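Local structure of axin interactor, dorsalization-associated protein (2QZQ) at residues A[24-29]-A[138-143]; A[85-90]-A[125-130]; A[31-36]-A[54-59]. The protein acts as a ventralizing factor in the embryo, binding axin, disrupting axin homodimers and so inhibiting axin-mediated JNK activation, its C-terminal C2 domain being the part in this chain. All coordinates share one frame; numbering follows the deposited sequence.

Contact 1 of 3, residues A[24-29]-A[138-143]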
loop_
_atom_site.group_PDB
_atom_site.type_symbol
_atom_site.label_atom_id
_atom_site.label_comp_id
_atom_site.label_asym_id
_atom_site.label_seq_id
_atom_site.Cartn_x
_atom_site.Cartn_y
_atom_site.Cartn_z
ATOM N N GLY A 24 11.598 0.143 -1.146
ATOM C CA GLY A 24 12.852 -0.469 -1.560
ATOM C C GLY A 24 12.598 -1.580 -2.558
ATOM O O GLY A 24 11.746 -2.468 -2.332
ATOM N N LEU A 25 13.329 -1.528 -3.665
ATOM C CA LEU A 25 13.260 -2.556 -4.701
ATOM C C LEU A 25 14.653 -2.693 -5.322
ATOM O O LEU A 25 15.358 -1.700 -5.515
ATOM C CB LEU A 25 12.214 -2.176 -5.770
ATOM C CG LEU A 25 10.734 -2.018 -5.374
ATOM C CD1 LEU A 25 9.914 -1.272 -6.464
ATOM C CD2 LEU A 25 10.077 -3.344 -5.086
ATOM N N LYS A 26 15.080 -3.918 -5.605
ATOM C CA LYS A 26 16.430 -4.117 -6.135
ATOM C C LYS A 26 16.603 -3.316 -7.436
ATOM O O LYS A 26 17.673 -2.826 -7.737
ATOM C CB LYS A 26 16.691 -5.606 -6.411
ATOM C CG LYS A 26 16.998 -6.442 -5.171
ATOM C CD LYS A 26 16.314 -7.827 -5.208
ATOM C CE LYS A 26 17.194 -8.935 -5.772
ATOM N NZ LYS A 26 16.902 -10.238 -5.048
ATOM N N ASP A 27 15.517 -3.173 -8.169
ATOM C CA ASP A 27 15.531 -2.535 -9.489
ATOM C C ASP A 27 14.648 -1.283 -9.457
ATOM O O ASP A 27 14.087 -0.911 -10.479
ATOM C CB ASP A 27 15.058 -3.530 -10.564
ATOM C CG ASP A 27 13.727 -4.193 -10.216
ATOM O OD1 ASP A 27 13.170 -3.920 -9.118
ATOM O OD2 ASP A 27 13.233 -4.993 -11.041
ATOM N N ALA A 28 14.556 -0.615 -8.289
ATOM C CA ALA A 28 13.662 0.555 -8.125
ATOM C C ALA A 28 13.831 1.592 -9.241
ATOM O O ALA A 28 12.862 1.996 -9.871
ATOM C CB ALA A 28 13.879 1.236 -6.756
ATOM N N GLY A 29 15.073 2.010 -9.471
ATOM C CA GLY A 29 15.389 3.065 -10.445
ATOM C C GLY A 29 15.051 2.744 -11.909
ATOM O O GLY A 29 14.957 3.658 -12.736
ATOM N N THR A 138 12.227 -10.598 -2.360
ATOM C CA THR A 138 13.643 -10.588 -2.084
ATOM C C THR A 138 13.873 -10.773 -0.589
ATOM O O THR A 138 13.011 -10.435 0.230
ATOM C CB THR A 138 14.320 -9.277 -2.562
ATOM O OG1 THR A 138 15.739 -9.360 -2.324
ATOM C CG2 THR A 138 13.745 -8.043 -1.837
ATOM N N LYS A 139 15.019 -11.356 -0.248
ATOM C CA LYS A 139 15.456 -11.457 1.142
ATOM C C LYS A 139 16.292 -10.242 1.524
ATOM O O LYS A 139 16.610 -10.058 2.704
ATOM C CB LYS A 139 16.285 -12.717 1.369
ATOM C CG LYS A 139 15.452 -13.971 1.476
ATOM C CD LYS A 139 16.191 -14.959 2.335
ATOM C CE LYS A 139 15.433 -16.210 2.393
ATOM N NZ LYS A 139 15.333 -16.806 1.034
ATOM N N LYS A 140 16.629 -9.410 0.531
ATOM C CA LYS A 140 17.322 -8.146 0.811
ATOM C C LYS A 140 16.459 -7.209 1.684
ATOM O O LYS A 140 15.216 -7.247 1.640
ATOM C CB LYS A 140 17.746 -7.459 -0.483
ATOM C CG LYS A 140 18.869 -8.202 -1.221
ATOM C CD LYS A 140 19.240 -7.495 -2.501
ATOM C CE LYS A 140 20.587 -8.000 -3.012
ATOM N NZ LYS A 140 20.956 -7.374 -4.316
ATOM N N PRO A 141 17.117 -6.369 2.503
ATOM C CA PRO A 141 16.375 -5.476 3.385
ATOM C C PRO A 141 15.798 -4.292 2.594
ATOM O O PRO A 141 16.118 -3.125 2.863
ATOM C CB PRO A 141 17.441 -5.026 4.395
ATOM C CG PRO A 141 18.721 -5.072 3.617
ATOM C CD PRO A 141 18.578 -6.224 2.661
ATOM N N LEU A 142 14.957 -4.607 1.615
ATOM C CA LEU A 142 14.285 -3.624 0.782
ATOM C C LEU A 142 12.793 -3.796 0.998
ATOM O O LEU A 142 12.192 -4.807 0.568
ATOM C CB LEU A 142 14.662 -3.843 -0.703
ATOM C CG LEU A 142 16.141 -3.597 -0.998
ATOM C CD1 LEU A 142 16.511 -4.157 -2.401
ATOM C CD2 LEU A 142 16.469 -2.094 -0.884
ATOM N N TYR A 143 12.216 -2.825 1.694
ATOM C CA TYR A 143 10.851 -2.896 2.225
ATOM C C TYR A 143 10.002 -1.732 1.758
ATOM O O TYR A 143 10.510 -0.727 1.259
ATOM C CB TYR A 143 10.905 -2.822 3.763
ATOM C CG TYR A 143 11.620 -3.976 4.446
ATOM C CD1 TYR A 143 10.976 -5.200 4.606
ATOM C CD2 TYR A 143 12.897 -3.816 4.990
ATOM C CE1 TYR A 143 11.585 -6.259 5.243
ATOM C CE2 TYR A 143 13.539 -4.878 5.626
ATOM C CZ TYR A 143 12.866 -6.097 5.750
ATOM O OH TYR A 143 13.436 -7.158 6.389
HETATM O O HOH W 1 11.975 -5.208 -2.394
#

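Contact 2 of 3, residues A[85-90]-A[125-130]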
loop_
_atom_site.group_PDB
_atom_site.type_symbol
_atom_site.label_atom_id
_atom_site.label_comp_id
_atom_site.label_asym_id
_atom_site.label_seq_id
_atom_site.Cartn_x
_atom_site.Cartn_y
_atom_site.Cartn_z
ATOM N N ALA A 85 -7.728 -6.560 5.555
ATOM C CA ALA A 85 -6.323 -6.207 5.388
ATOM C C ALA A 85 -6.220 -5.043 4.410
ATOM O O ALA A 85 -7.049 -4.897 3.502
ATOM C CB ALA A 85 -5.536 -7.382 4.870
ATOM N N ILE A 86 -5.209 -4.217 4.616
ATOM C CA ILE A 86 -4.887 -3.127 3.705
ATOM C C ILE A 86 -3.749 -3.611 2.777
ATOM O O ILE A 86 -2.680 -4.033 3.254
ATOM C CB ILE A 86 -4.439 -1.862 4.479
ATOM C CG1 ILE A 86 -5.437 -1.520 5.615
ATOM C CG2 ILE A 86 -4.303 -0.635 3.542
ATOM C CD1 ILE A 86 -4.977 -0.350 6.466
ATOM N N PHE A 87 -3.981 -3.513 1.470
ATOM C CA PHE A 87 -3.004 -3.907 0.446
ATOM C C PHE A 87 -2.354 -2.702 -0.201
ATOM O O PHE A 87 -2.984 -1.665 -0.351
ATOM C CB PHE A 87 -3.719 -4.703 -0.645
ATOM C CG PHE A 87 -3.924 -6.129 -0.290
ATOM C CD1 PHE A 87 -3.027 -7.089 -0.726
ATOM C CD2 PHE A 87 -5.006 -6.513 0.498
ATOM C CE1 PHE A 87 -3.211 -8.467 -0.355
ATOM C CE2 PHE A 87 -5.191 -7.853 0.865
ATOM C CZ PHE A 87 -4.287 -8.823 0.432
ATOM N N PHE A 88 -1.080 -2.856 -0.575
ATOM C CA PHE A 88 -0.305 -1.849 -1.257
ATOM C C PHE A 88 0.293 -2.598 -2.428
ATOM O O PHE A 88 1.069 -3.528 -2.211
ATOM C CB PHE A 88 0.827 -1.316 -0.362
ATOM C CG PHE A 88 0.345 -0.864 0.980
ATOM C CD1 PHE A 88 0.011 0.458 1.204
ATOM C CD2 PHE A 88 0.148 -1.796 2.002
ATOM C CE1 PHE A 88 -0.488 0.869 2.462
ATOM C CE2 PHE A 88 -0.330 -1.394 3.235
ATOM C CZ PHE A 88 -0.669 -0.069 3.457
ATOM N N GLU A 89 -0.153 -2.252 -3.631
ATOM C CA GLU A 89 0.331 -2.901 -4.867
ATOM C C GLU A 89 1.171 -1.894 -5.616
ATOM O O GLU A 89 0.677 -0.832 -5.944
ATOM C CB GLU A 89 -0.829 -3.313 -5.753
ATOM C CG GLU A 89 -1.698 -4.422 -5.172
ATOM C CD GLU A 89 -2.859 -4.736 -6.081
ATOM O OE1 GLU A 89 -3.838 -3.957 -6.074
ATOM O OE2 GLU A 89 -2.769 -5.740 -6.807
ATOM N N PHE A 90 2.426 -2.248 -5.876
ATOM C CA PHE A 90 3.343 -1.394 -6.594
ATOM C C PHE A 90 3.200 -1.696 -8.080
ATOM O O PHE A 90 3.352 -2.840 -8.512
ATOM C CB PHE A 90 4.765 -1.634 -6.133
ATOM C CG PHE A 90 5.793 -0.832 -6.891
ATOM C CD1 PHE A 90 6.185 0.408 -6.441
ATOM C CD2 PHE A 90 6.351 -1.340 -8.076
ATOM C CE1 PHE A 90 7.145 1.144 -7.161
ATOM C CE2 PHE A 90 7.282 -0.634 -8.784
ATOM C CZ PHE A 90 7.694 0.618 -8.324
ATOM N N LYS A 125 4.011 -10.496 -7.553
ATOM C CA LYS A 125 2.782 -10.618 -8.327
ATOM C C LYS A 125 2.577 -12.094 -8.726
ATOM O O LYS A 125 3.560 -12.851 -8.769
ATOM C CB LYS A 125 2.853 -9.748 -9.604
ATOM C CG LYS A 125 4.063 -10.001 -10.500
ATOM C CD LYS A 125 3.739 -10.835 -11.750
ATOM C CE LYS A 125 2.713 -10.153 -12.640
ATOM N NZ LYS A 125 3.191 -8.808 -13.078
ATOM N N PRO A 126 1.315 -12.511 -8.983
ATOM C CA PRO A 126 0.075 -11.716 -8.902
ATOM C C PRO A 126 -0.376 -11.518 -7.457
ATOM O O PRO A 126 -0.114 -12.358 -6.591
ATOM C CB PRO A 126 -0.960 -12.566 -9.665
ATOM C CG PRO A 126 -0.471 -13.957 -9.555
ATOM C CD PRO A 126 1.044 -13.914 -9.367
ATOM N N THR A 127 -1.041 -10.408 -7.198
ATOM C CA THR A 127 -1.517 -10.130 -5.845
ATOM C C THR A 127 -2.489 -11.222 -5.418
ATOM O O THR A 127 -3.408 -11.571 -6.174
ATOM C CB THR A 127 -2.170 -8.753 -5.759
ATOM O OG1 THR A 127 -1.253 -7.776 -6.270
ATOM C CG2 THR A 127 -2.474 -8.390 -4.288
ATOM N N ASP A 128 -2.278 -11.776 -4.223
ATOM C CA ASP A 128 -3.278 -12.655 -3.638
ATOM C C ASP A 128 -3.979 -11.847 -2.579
ATOM O O ASP A 128 -3.436 -11.653 -1.476
ATOM C CB ASP A 128 -2.627 -13.899 -3.030
ATOM C CG ASP A 128 -3.654 -14.881 -2.426
ATOM O OD1 ASP A 128 -4.870 -14.615 -2.423
ATOM O OD2 ASP A 128 -3.218 -15.925 -1.928
ATOM N N PHE A 129 -5.176 -11.360 -2.926
ATOM C CA PHE A 129 -5.986 -10.564 -2.031
ATOM C C PHE A 129 -6.580 -11.335 -0.858
ATOM O O PHE A 129 -7.096 -10.736 0.074
ATOM C CB PHE A 129 -7.080 -9.822 -2.805
ATOM C CG PHE A 129 -6.556 -8.702 -3.678
ATOM C CD1 PHE A 129 -5.872 -7.628 -3.123
ATOM C CD2 PHE A 129 -6.759 -8.728 -5.058
ATOM C CE1 PHE A 129 -5.424 -6.580 -3.929
ATOM C CE2 PHE A 129 -6.313 -7.688 -5.865
ATOM C CZ PHE A 129 -5.637 -6.618 -5.292
ATOM N N LYS A 130 -6.446 -12.659 -0.881
ATOM C CA LYS A 130 -6.756 -13.474 0.298
ATOM C C LYS A 130 -5.500 -13.771 1.134
ATOM O O LYS A 130 -5.613 -14.328 2.233
ATOM C CB LYS A 130 -7.447 -14.770 -0.126
ATOM C CG LYS A 130 -8.839 -14.554 -0.737
ATOM C CD LYS A 130 -9.347 -15.850 -1.284
ATOM C CE LYS A 130 -10.660 -15.644 -2.017
ATOM N NZ LYS A 130 -11.084 -16.920 -2.633
#

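Contact 3 of 3, residues A[31-36]-A[54-59]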
loop_
_atom_site.group_PDB
_atom_site.type_symbol
_atom_site.label_atom_id
_atom_site.label_comp_id
_atom_site.label_asym_id
_atom_site.label_seq_id
_atom_site.Cartn_x
_atom_site.Cartn_y
_atom_site.Cartn_z
ATOM N N CYS A 31 12.201 1.198 -12.726
ATOM C CA CYS A 31 10.759 1.146 -12.813
ATOM C C CYS A 31 10.238 2.470 -13.332
ATOM O O CYS A 31 10.545 3.534 -12.791
ATOM C CB CYS A 31 10.096 0.772 -11.453
ATOM S SG CYS A 31 10.607 -0.842 -10.846
ATOM N N ILE A 32 9.479 2.380 -14.419
ATOM C CA ILE A 32 8.960 3.544 -15.133
ATOM C C ILE A 32 7.555 3.921 -14.659
ATOM O O ILE A 32 6.662 3.066 -14.577
ATOM C CB ILE A 32 8.937 3.279 -16.694
ATOM C CG1 ILE A 32 10.325 2.826 -17.204
ATOM C CG2 ILE A 32 8.418 4.510 -17.424
ATOM C CD1 ILE A 32 11.481 3.797 -16.885
ATOM N N ASP A 33 7.378 5.199 -14.329
ATOM C CA ASP A 33 6.084 5.757 -13.898
ATOM C C ASP A 33 5.491 4.931 -12.752
ATOM O O ASP A 33 4.352 4.456 -12.829
ATOM C CB ASP A 33 5.102 5.848 -15.066
ATOM C CG ASP A 33 5.560 6.841 -16.134
ATOM O OD1 ASP A 33 6.422 7.679 -15.841
ATOM O OD2 ASP A 33 5.039 6.762 -17.257
ATOM N N PRO A 34 6.277 4.762 -11.688
ATOM C CA PRO A 34 5.815 3.897 -10.588
ATOM C C PRO A 34 4.706 4.534 -9.754
ATOM O O PRO A 34 4.709 5.752 -9.503
ATOM C CB PRO A 34 7.076 3.699 -9.746
ATOM C CG PRO A 34 7.874 4.954 -9.972
ATOM C CD PRO A 34 7.618 5.335 -11.437
ATOM N N TYR A 35 3.764 3.716 -9.312
ATOM C CA TYR A 35 2.764 4.188 -8.353
ATOM C C TYR A 35 2.245 3.039 -7.505
ATOM O O TYR A 35 2.595 1.885 -7.724
ATOM C CB TYR A 35 1.610 4.937 -9.028
ATOM C CG TYR A 35 0.706 4.084 -9.888
ATOM C CD1 TYR A 35 1.042 3.791 -11.224
ATOM C CD2 TYR A 35 -0.487 3.571 -9.380
ATOM C CE1 TYR A 35 0.198 3.007 -12.025
ATOM C CE2 TYR A 35 -1.334 2.781 -10.162
ATOM C CZ TYR A 35 -0.989 2.524 -11.498
ATOM O OH TYR A 35 -1.826 1.745 -12.269
ATOM N N ILE A 36 1.424 3.375 -6.517
ATOM C CA ILE A 36 0.874 2.350 -5.616
ATOM C C ILE A 36 -0.629 2.450 -5.540
ATOM O O ILE A 36 -1.182 3.543 -5.433
ATOM C CB ILE A 36 1.523 2.433 -4.206
ATOM C CG1 ILE A 36 2.995 2.008 -4.298
ATOM C CG2 ILE A 36 0.744 1.536 -3.134
ATOM C CD1 ILE A 36 3.793 2.166 -2.949
ATOM N N THR A 54 -1.966 6.184 -5.743
ATOM C CA THR A 54 -1.107 7.345 -5.559
ATOM C C THR A 54 -0.875 7.979 -6.939
ATOM O O THR A 54 -1.051 7.308 -7.983
ATOM C CB THR A 54 0.278 7.073 -4.910
ATOM O OG1 THR A 54 1.145 6.407 -5.842
ATOM C CG2 THR A 54 0.182 6.276 -3.558
ATOM N N PRO A 55 -0.520 9.274 -6.950
ATOM C CA PRO A 55 0.089 9.813 -8.165
ATOM C C PRO A 55 1.376 9.057 -8.445
ATOM O O PRO A 55 1.929 8.388 -7.547
ATOM C CB PRO A 55 0.466 11.239 -7.780
ATOM C CG PRO A 55 -0.399 11.584 -6.588
ATOM C CD PRO A 55 -0.665 10.283 -5.880
ATOM N N VAL A 56 1.865 9.185 -9.677
ATOM C CA VAL A 56 3.173 8.654 -10.054
ATOM C C VAL A 56 4.306 9.320 -9.269
ATOM O O VAL A 56 4.347 10.545 -9.094
ATOM C CB VAL A 56 3.389 8.748 -11.596
ATOM C CG1 VAL A 56 4.862 8.566 -11.988
ATOM C CG2 VAL A 56 2.544 7.709 -12.276
ATOM N N ALA A 57 5.220 8.498 -8.776
ATOM C CA ALA A 57 6.354 8.977 -8.020
ATOM C C ALA A 57 7.504 9.274 -8.987
ATOM O O ALA A 57 7.782 8.479 -9.899
ATOM C CB ALA A 57 6.783 7.932 -6.982
ATOM N N THR A 58 8.189 10.388 -8.756
ATOM C CA THR A 58 9.254 10.840 -9.661
ATOM C C THR A 58 10.612 10.800 -8.990
ATOM O O THR A 58 11.650 10.824 -9.659
ATOM C CB THR A 58 8.946 12.279 -10.198
ATOM O OG1 THR A 58 8.715 13.163 -9.090
ATOM C CG2 THR A 58 7.686 12.250 -11.062
ATOM N N ARG A 59 10.622 10.724 -7.661
ATOM C CA ARG A 59 11.872 10.734 -6.928
ATOM C C ARG A 59 12.435 9.314 -6.838
ATOM O O ARG A 59 12.099 8.562 -5.919
ATOM C CB ARG A 59 11.694 11.376 -5.538
ATOM C CG ARG A 59 11.172 12.843 -5.564
ATOM C CD ARG A 59 10.520 13.228 -4.213
ATOM N NE ARG A 59 11.436 12.963 -3.107
ATOM C CZ ARG A 59 11.058 12.626 -1.878
ATOM N NH1 ARG A 59 9.763 12.490 -1.574
ATOM N NH2 ARG A 59 11.985 12.419 -0.955
#

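Contact 1 of 3, residues A[24-29]-A[138-143]
Lys26 reaches across to Thr138, Lys140 and Leu142, joining two loops at one end of the C2 beta sandwich: one leaves strand 15-24, the other leads into strand 144-151. The lysine sits in a type I turn running from Leu25 to Ala28. Its CB starts off to one side of the other loop, and chi1 of -78° sets CG anti to the carbonyl carbon, where it lies 3.6 Å from Leu142 CD1 and equally near Lys140 CD, both of those side chains crossing it at about a right angle. CD comes next, 3.3 Å from Thr138 OG1, with CE a little farther from the same oxygen. At the tip NZ donates a hydrogen bond to Thr138 OG1 over 3.1 Å. That oxygen is gripped twice, since Lys140 N also donates to it, closing an ST turn. The two ammonium groups stay apart, Lys26 NZ and Lys140 NZ being 5.0 Å from each other, so some repulsion probably remains. Nearer the sheet, Leu142 CB packs 3.6 Å from Gly24 C, and the same leucine side chain also touches Tyr64 and Thr63. The backbones meet where Gly24 N donates an almost straight bond (173°) to Tyr143 O. Beside it, one water donates to both Gly24 O, at 2.8 Å, and Leu142 O.

Contact 2 of 3, residues A[85-90]-A[125-130]
The long loop that follows strand 116-124 folds back over strand 85-94 of the C2 sandwich, setting Thr127 and Phe129 against Phe87 and Glu89. The two phenylalanines form a T-shaped (edge-to-face) pair, with centroids 5.0 Å apart and planes at 72°. Phe129 gives the edge: its CD1 stands 3.6 Å above the centre of the Phe87 ring. Farther out on that ring, Phe87 CZ lies 3.4 Å from the carbonyl Phe129 O. The Phe129 edge also faces Glu89, whose OE1 lies in the plane of the ring, 3.3 Å from CZ of Phe129, at a C-H rim that is probably slightly positive and so agreeable to a carboxylate oxygen. The other oxygen, OE2, accepts a short hydrogen bond from Thr127 OG1 (2.6 Å), met on the anti side and 19° out of the carboxylate plane. The bond at OE2 and the ring edge at OE1 together probably limit how the carboxylate of buried Glu89 can turn. In Thr127, chi1 of -53° leaves OG1 beside the backbone N for Glu89 and sends CG2 anti to that N, over one face of Phe129 toward the rim and 3.8 Å from Phe87 CD1. Lys41 adds a cation-pi contact with Phe129. Around this patch, strand 34-41 bonds to the backbone of 85-90 and sets Ser39 and Lys41 against Phe87, while strand 99-109 supplies Phe105, which touches both Phe87 and Thr127.

Contact 3 of 3, residues A[31-36]-A[54-59]
Pro34 O and Ile36 O accept backbone bonds from the segment 54-59, which runs beside the start of strand 34-41 in a roughly antiparallel sense, in the connection from the short edge strand 52-53 to strand 59-60 of the C2 sandwich. Among the hydrogen bonds, Ala57 N donates to Pro34 O at 2.9 Å and Thr54 N to Ile36 O at 2.8 Å. A side chain completes the set. Chi1 of 73° puts Thr54 OG1 between its own backbone N and carbonyl carbon, where it accepts from Ile36 N (3.1 Å, 165°) and donates to Pro55 O at 2.7 Å. A CA-H...O contact from Val56 CA brings a second donor to Pro34 O.

The apolar touches are looser. Val56 CG1 rests 3.6 Å from Asp33 CA, its CG2 lies 4.3 Å from Tyr35 CD1, and Thr54 CG2 packs on Ile36 CB. Behind them, Ile36 and Thr54 both meet Phe67 and Ile20.

Chemically, then, backbone polarity dominates: the hydroxyl of buried Thr54 takes the N-H of Ile36, standing in for a main-chain acceptor, and is itself satisfied by donating to Pro55 O.

From the N terminus, the chain leaves strand 15-24 through 24-29, the first half of contact 1, and, after a turn, continues almost at once into 31-36. Contact 3 closes first, when 54-59 returns to that strand start. Contact 2 opens later, on strand 85-94, and closes at 125-130; contacts 3 and 2 are thus in series. Both nest inside the large loop that contact 1 closes at 138-143, just before the last strand. Strands 34-41 and 85-94 are sheet neighbours, so contacts 2 and 3 share a base, with Phe90 CZ 3.4 Å from Pro34 CB. The same ring also packs on Leu25, bringing contact 1 to that shared core.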